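Local coordinates for SLH domain-containing protein (Pseudoflavonifractor capillosus, PDB 4OJU) that is of unknown function but, as a BspA-type leucine-rich repeat protein that also carries surface-layer homology domains, probably binds other proteins, at residues A[17-20]-A[24-27]; A[44-47]-A[51-54]. All coordinates share one frame; numbering follows the deposited sequence. Where two conformers were deposited one is given.

Contact 1 of 2, residues A[17-20]-A[24-27]; sequences EIWF and ATLT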
ATOM      1  N   GLU A  17     -17.726 -25.835  11.637  1.00 22.98           N
ATOM      2  CA  GLU A  17     -18.045 -26.977  10.800  1.00 23.51           C
ATOM      3  C   GLU A  17     -17.034 -28.044  11.143  1.00 27.62           C
ATOM      4  O   GLU A  17     -15.823 -27.767  11.148  1.00 24.50           O
ATOM      5  CB  GLU A  17     -18.029 -26.634   9.314  1.00 24.57           C
ATOM      6  CG  GLU A  17     -19.288 -25.906   8.893  1.00 29.01           C
ATOM      7  CD  GLU A  17     -19.327 -25.469   7.447  1.00 43.38           C
ATOM      8  OE1 GLU A  17     -18.259 -25.462   6.795  1.00 36.42           O
ATOM      9  OE2 GLU A  17     -20.423 -25.102   6.973  1.00 42.81           O
ATOM     10  N   ILE A  18     -17.518 -29.216  11.534  1.00 24.77           N
ATOM     11  CA  ILE A  18     -16.674 -30.364  11.856  1.00 25.02           C
ATOM     12  C   ILE A  18     -16.650 -31.219  10.604  1.00 30.25           C
ATOM     13  O   ILE A  18     -17.715 -31.622  10.134  1.00 28.55           O
ATOM     14  CB  ILE A  18     -17.195 -31.130  13.113  1.00 28.30           C
ATOM     15  CG1 ILE A  18     -17.113 -30.226  14.365  1.00 28.68           C
ATOM     16  CG2 ILE A  18     -16.443 -32.447  13.323  1.00 29.43           C
ATOM     17  CD1 ILE A  18     -18.014 -30.710  15.515  1.00 33.08           C
ATOM     18  N   TRP A  19     -15.443 -31.503  10.092  1.00 27.63           N
ATOM     19  CA  TRP A  19     -15.193 -32.265   8.871  1.00 29.83           C
ATOM     20  C   TRP A  19     -14.997 -33.733   9.164  1.00 29.66           C
ATOM     21  O   TRP A  19     -14.592 -34.078  10.267  1.00 28.54           O
ATOM     22  CB  TRP A  19     -13.933 -31.701   8.204  1.00 30.29           C
ATOM     23  CG  TRP A  19     -14.057 -30.248   7.892  1.00 32.41           C
ATOM     24  CD1 TRP A  19     -13.641 -29.200   8.657  1.00 34.65           C
ATOM     25  CD2 TRP A  19     -14.666 -29.688   6.733  1.00 33.68           C
ATOM     26  NE1 TRP A  19     -13.981 -28.017   8.051  1.00 34.18           N
ATOM     27  CE2 TRP A  19     -14.619 -28.286   6.871  1.00 36.79           C
ATOM     28  CE3 TRP A  19     -15.244 -30.235   5.580  1.00 37.56           C
ATOM     29  CZ2 TRP A  19     -15.111 -27.421   5.887  1.00 37.17           C
ATOM     30  CZ3 TRP A  19     -15.707 -29.373   4.587  1.00 40.05           C
ATOM     31  CH2 TRP A  19     -15.649 -27.983   4.752  1.00 39.74           C
ATOM     32  N   PHE A  20     -15.232 -34.612   8.173  1.00 26.05           N
ATOM     33  CA  PHE A  20     -15.002 -36.033   8.333  1.00 26.57           C
ATOM     34  C   PHE A  20     -13.494 -36.368   8.556  1.00 32.88           C
ATOM     35  O   PHE A  20     -13.205 -37.446   9.067  1.00 31.70           O
ATOM     36  CB  PHE A  20     -15.579 -36.810   7.154  1.00 29.32           C
ATOM     37  CG  PHE A  20     -17.065 -37.060   7.317  1.00 30.64           C
ATOM     38  CD1 PHE A  20     -17.534 -37.994   8.233  1.00 33.43           C
ATOM     39  CD2 PHE A  20     -17.995 -36.344   6.570  1.00 30.57           C
ATOM     40  CE1 PHE A  20     -18.905 -38.214   8.389  1.00 33.85           C
ATOM     41  CE2 PHE A  20     -19.368 -36.566   6.726  1.00 32.18           C
ATOM     42  CZ  PHE A  20     -19.812 -37.492   7.638  1.00 31.41           C
ATOM     43  N   ALA A  24     -12.051 -29.199  12.888  1.00 22.32           N
ATOM     44  CA  ALA A  24     -13.117 -28.221  12.847  1.00 22.50           C
ATOM     45  C   ALA A  24     -12.624 -26.896  12.274  1.00 27.01           C
ATOM     46  O   ALA A  24     -11.479 -26.496  12.502  1.00 25.75           O
ATOM     47  CB  ALA A  24     -13.684 -28.006  14.235  1.00 22.79           C
ATOM     48  N   THR A  25     -13.491 -26.234  11.517  1.00 23.37           N
ATOM     49  CA  THR A  25     -13.220 -24.908  10.972  1.00 22.51           C
ATOM     50  C   THR A  25     -14.165 -23.935  11.628  1.00 25.67           C
ATOM     51  O   THR A  25     -15.377 -24.212  11.686  1.00 25.98           O
ATOM     52  CB  THR A  25     -13.417 -24.901   9.427  1.00 26.05           C
ATOM     53  OG1 THR A  25     -12.450 -25.758   8.843  1.00 28.43           O
ATOM     54  CG2 THR A  25     -13.301 -23.486   8.798  1.00 22.69           C
ATOM     55  N   LEU A  26     -13.624 -22.792  12.103  1.00 22.52           N
ATOM     56  CA  LEU A  26     -14.433 -21.701  12.645  0.50 22.24           C
ATOM     57  C   LEU A  26     -14.966 -20.963  11.422  1.00 25.87           C
ATOM     58  O   LEU A  26     -14.189 -20.306  10.719  1.00 22.76           O
ATOM     59  CB  LEU A  26     -13.600 -20.786  13.573  0.50 22.06           C
ATOM     60  CG  LEU A  26     -14.380 -19.788  14.462  0.50 26.51           C
ATOM     61  CD1 LEU A  26     -13.523 -19.301  15.586  0.50 26.16           C
ATOM     62  CD2 LEU A  26     -14.880 -18.566  13.677  0.50 26.11           C
ATOM     63  N   THR A  27     -16.259 -21.135  11.111  1.00 23.49           N
ATOM     64  CA  THR A  27     -16.802 -20.532   9.882  1.00 22.19           C
ATOM     65  C   THR A  27     -17.403 -19.154  10.052  1.00 24.70           C
ATOM     66  O   THR A  27     -17.422 -18.392   9.081  1.00 23.26           O
ATOM     67  CB  THR A  27     -17.840 -21.456   9.237  1.00 28.23           C
ATOM     68  OG1 THR A  27     -18.914 -21.666  10.152  1.00 27.75           O
ATOM     69  CG2 THR A  27     -17.246 -22.790   8.796  1.00 28.58           C
TER
HETATM   70  O   HOH W   1     -21.035 -22.096   8.521  1.00 42.26           O

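Contact 2 of 2, residues A[44-47]-A[51-54]; sequences SVTD and QEYP. With EDO (1,2-ethanediol), chain G.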
ATOM      1  N   SER A  44     -10.895 -26.255  20.799  1.00 25.74           N
ATOM      2  CA  SER A  44     -11.646 -27.441  20.418  1.00 26.49           C
ATOM      3  C   SER A  44     -13.155 -27.194  20.492  1.00 30.91           C
ATOM      4  O   SER A  44     -13.603 -26.235  21.117  1.00 31.75           O
ATOM      5  CB  SER A  44     -11.257 -28.641  21.282  1.00 31.33           C
ATOM      6  OG  SER A  44     -11.723 -28.490  22.608  1.00 41.81           O
ATOM      7  N   VAL A  45     -13.923 -28.049  19.825  1.00 27.90           N
ATOM      8  CA  VAL A  45     -15.386 -27.974  19.794  1.00 28.14           C
ATOM      9  C   VAL A  45     -15.928 -29.401  19.985  1.00 31.90           C
ATOM     10  O   VAL A  45     -15.316 -30.361  19.513  1.00 30.14           O
ATOM     11  CB  VAL A  45     -15.910 -27.257  18.512  1.00 31.36           C
ATOM     12  CG1 VAL A  45     -15.422 -27.932  17.244  1.00 30.62           C
ATOM     13  CG2 VAL A  45     -17.424 -27.133  18.506  1.00 31.41           C
ATOM     14  N   THR A  46     -17.022 -29.526  20.748  1.00 29.70           N
ATOM     15  CA  THR A  46     -17.651 -30.809  21.068  1.00 31.05           C
ATOM     16  C   THR A  46     -18.943 -30.947  20.278  1.00 36.38           C
ATOM     17  O   THR A  46     -19.755 -30.016  20.269  1.00 34.33           O
ATOM     18  CB  THR A  46     -17.889 -30.864  22.581  1.00 37.77           C
ATOM     19  OG1 THR A  46     -16.646 -30.698  23.250  1.00 34.37           O
ATOM     20  CG2 THR A  46     -18.555 -32.148  23.054  1.00 36.99           C
ATOM     21  N   ASP A  47     -19.141 -32.109  19.624  1.00 36.10           N
ATOM     22  CA  ASP A  47     -20.370 -32.357  18.866  1.00 37.18           C
ATOM     23  C   ASP A  47     -21.471 -32.863  19.808  1.00 41.67           C
ATOM     24  O   ASP A  47     -21.234 -32.992  21.016  1.00 40.44           O
ATOM     25  CB  ASP A  47     -20.140 -33.308  17.669  1.00 38.92           C
ATOM     26  CG  ASP A  47     -19.754 -34.754  17.943  1.00 42.06           C
ATOM     27  OD1 ASP A  47     -19.924 -35.221  19.110  1.00 41.42           O
ATOM     28  OD2 ASP A  47     -19.301 -35.432  16.991  1.00 42.75           O
ATOM     29  N   GLN A  51     -18.054 -35.906  21.381  1.00 38.84           N
ATOM     30  CA  GLN A  51     -16.713 -36.066  20.799  1.00 37.88           C
ATOM     31  C   GLN A  51     -16.073 -34.685  20.598  1.00 39.16           C
ATOM     32  O   GLN A  51     -16.727 -33.772  20.091  1.00 36.46           O
ATOM     33  CB  GLN A  51     -16.760 -36.837  19.470  1.00 38.67           C
ATOM     34  CG  GLN A  51     -15.376 -37.217  18.937  1.00 45.46           C
ATOM     35  CD  GLN A  51     -15.410 -38.260  17.836  1.00 54.39           C
ATOM     36  OE1 GLN A  51     -16.316 -39.097  17.750  1.00 46.67           O
ATOM     37  NE2 GLN A  51     -14.389 -38.255  16.985  1.00 45.91           N
ATOM     38  N   GLU A  52     -14.797 -34.551  20.971  1.00 37.16           N
ATOM     39  CA  GLU A  52     -14.032 -33.310  20.870  1.00 36.57           C
ATOM     40  C   GLU A  52     -13.168 -33.270  19.607  1.00 37.61           C
ATOM     41  O   GLU A  52     -12.514 -34.263  19.269  1.00 38.80           O
ATOM     42  CB  GLU A  52     -13.144 -33.170  22.104  1.00 39.54           C
ATOM     43  CG  GLU A  52     -13.348 -31.866  22.837  1.00 58.94           C
ATOM     44  CD  GLU A  52     -12.477 -31.749  24.070  1.00 88.38           C
ATOM     45  OE1 GLU A  52     -11.423 -31.077  23.986  1.00 92.77           O
ATOM     46  OE2 GLU A  52     -12.830 -32.353  25.109  1.00 73.95           O
ATOM     47  N   TYR A  53     -13.158 -32.122  18.926  1.00 28.82           N
ATOM     48  CA  TYR A  53     -12.413 -31.914  17.678  1.00 27.14           C
ATOM     49  C   TYR A  53     -11.563 -30.672  17.765  1.00 31.63           C
ATOM     50  O   TYR A  53     -12.063 -29.644  18.231  1.00 32.41           O
ATOM     51  CB  TYR A  53     -13.357 -31.784  16.454  1.00 26.03           C
ATOM     52  CG  TYR A  53     -14.296 -32.944  16.290  1.00 27.24           C
ATOM     53  CD1 TYR A  53     -15.527 -32.962  16.939  1.00 29.45           C
ATOM     54  CD2 TYR A  53     -13.951 -34.041  15.508  1.00 28.48           C
ATOM     55  CE1 TYR A  53     -16.394 -34.043  16.814  1.00 31.58           C
ATOM     56  CE2 TYR A  53     -14.812 -35.126  15.370  1.00 30.90           C
ATOM     57  CZ  TYR A  53     -16.025 -35.124  16.033  1.00 34.95           C
ATOM     58  OH  TYR A  53     -16.887 -36.159  15.876  1.00 35.15           O
ATOM     59  N   PRO A  54     -10.325 -30.693  17.237  1.00 27.68           N
ATOM     60  CA  PRO A  54      -9.506 -29.482  17.290  1.00 26.70           C
ATOM     61  C   PRO A  54      -9.954 -28.443  16.250  1.00 28.36           C
ATOM     62  O   PRO A  54     -10.351 -28.797  15.140  1.00 26.68           O
ATOM     63  CB  PRO A  54      -8.094 -30.004  16.992  1.00 29.29           C
ATOM     64  CG  PRO A  54      -8.299 -31.206  16.124  1.00 33.63           C
ATOM     65  CD  PRO A  54      -9.595 -31.827  16.612  1.00 29.91           C
TER
HETATM   66  C1  EDO G 203     -14.466 -28.233  24.447  1.00 57.55           C
HETATM   67  O1  EDO G 203     -14.572 -28.643  23.094  1.00 55.26           O
HETATM   68  C2  EDO G 203     -15.635 -27.294  24.793  1.00 59.67           C
HETATM   69  O2  EDO G 203     -16.855 -27.982  24.558  1.00 61.31           O

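Contact 1 of 2, residues A[17-20]-A[24-27]
E17 and T25 form an antiparallel hydrogen-bonded pair in the beta hairpin of strands 14-19 and 24-29, at the N-terminal end of the mixed sheet that runs on into the BspA-type leucine-rich repeats; this chain is the leucine-rich repeat portion of a longer protein. The amide N of E17 donates to O of T25 at 2.9 Å, and N of T25 returns to O of E17. I18 and A24 follow as the non-hydrogen-bonded pair, and CA of A24 adds a C-H...O contact to the carbonyl oxygen of E17. The segment axes run 156° apart, close to antiparallel.

The two faces differ in character. On one, CG1 of I18 rests on CB of A24 at 4.1 Å, a small apolar contact continued by V45 and Y53. On the other, W19, with its CG anti to the carbonyl carbon (chi1 -58°), swings its indole back along the hairpin, over the side chain of E17, whose CB lies 4.2 Å from the ring plane near the rim. The same turn brings the pyrrole edge to T25, whose CB lies in the ring plane. Further along, the extended chain of E17 passes T27 at about a right angle, its OE1 3.5 Å from methyl CG2 of T27. One water lies 2.7 Å from OG1 of T27 and donates a weak bond to OE2 of E17. NE1 of W19 donates to OG1 of T25 at 2.8 Å, with the hydroxyl oxygen tilted 21° from the indole plane.

Contact 2 of 2, residues A[44-47]-A[51-54]
Both carboxylate oxygens of D47 are used across this hairpin of strands 44-46 and 52-58, each met from above the carboxylate plane: OD1 takes the backbone N of Q51 at 3.0 Å, and OD2 takes the phenol OH of Y53 at 2.8 Å. CG of D47 sits between its backbone N and carbonyl carbon (chi1 66°), which turns the carboxylate across to the facing strand. The group meets the Y53 ring at its edge, the two planes 62° apart. The backbone N of D47 also donates to O of Q51, so main chain and side chain together close the turn. With an alanine at this position, the Y53 hydroxyl and the Q51 amide would probably lose their acceptor and the phenol would be less firmly fixed.

V45 and Y53 form the hydrogen-bonded pair, N of V45 to O of Y53 at 2.9 Å and N of Y53 to O of V45 at 2.8 Å; V45 packs on F16 and I18, and Y53 also reaches I18. On the other face, beside P54, the side chains of S44, T46 and E52 are polar. OG of S44 donates to OE1 of E52 at 2.9 Å, and 1,2-ethanediol, probably from the crystallisation liquor, bonds through O1 to OG of S44 and OG1 of T46. Two donors on one carboxylate would be expected to stabilise the charge of D47.

In the fold
Contacts 1 and 2 are successive hairpins, contact 1 closing before contact 2 opens, with centres about 10 Å apart. Strands 24-29 and 52-58 run parallel as neighbours in one mixed sheet, joined where N of A24 lies 2.8 Å from O of P54, a probable hydrogen bond. Side chains also pack between the hairpins: CB of A24 packs on CG1 of V45 at 3.5 Å, and CD1 of I18 reaches CD1 of Y53 at 3.6 Å. CD1 of I18 also touches CB of D47. From strand 52-58 the sheet continues into the parallel repeat strands. Both contacts lie away from the magnesium-binding residues E105, D112 and D137.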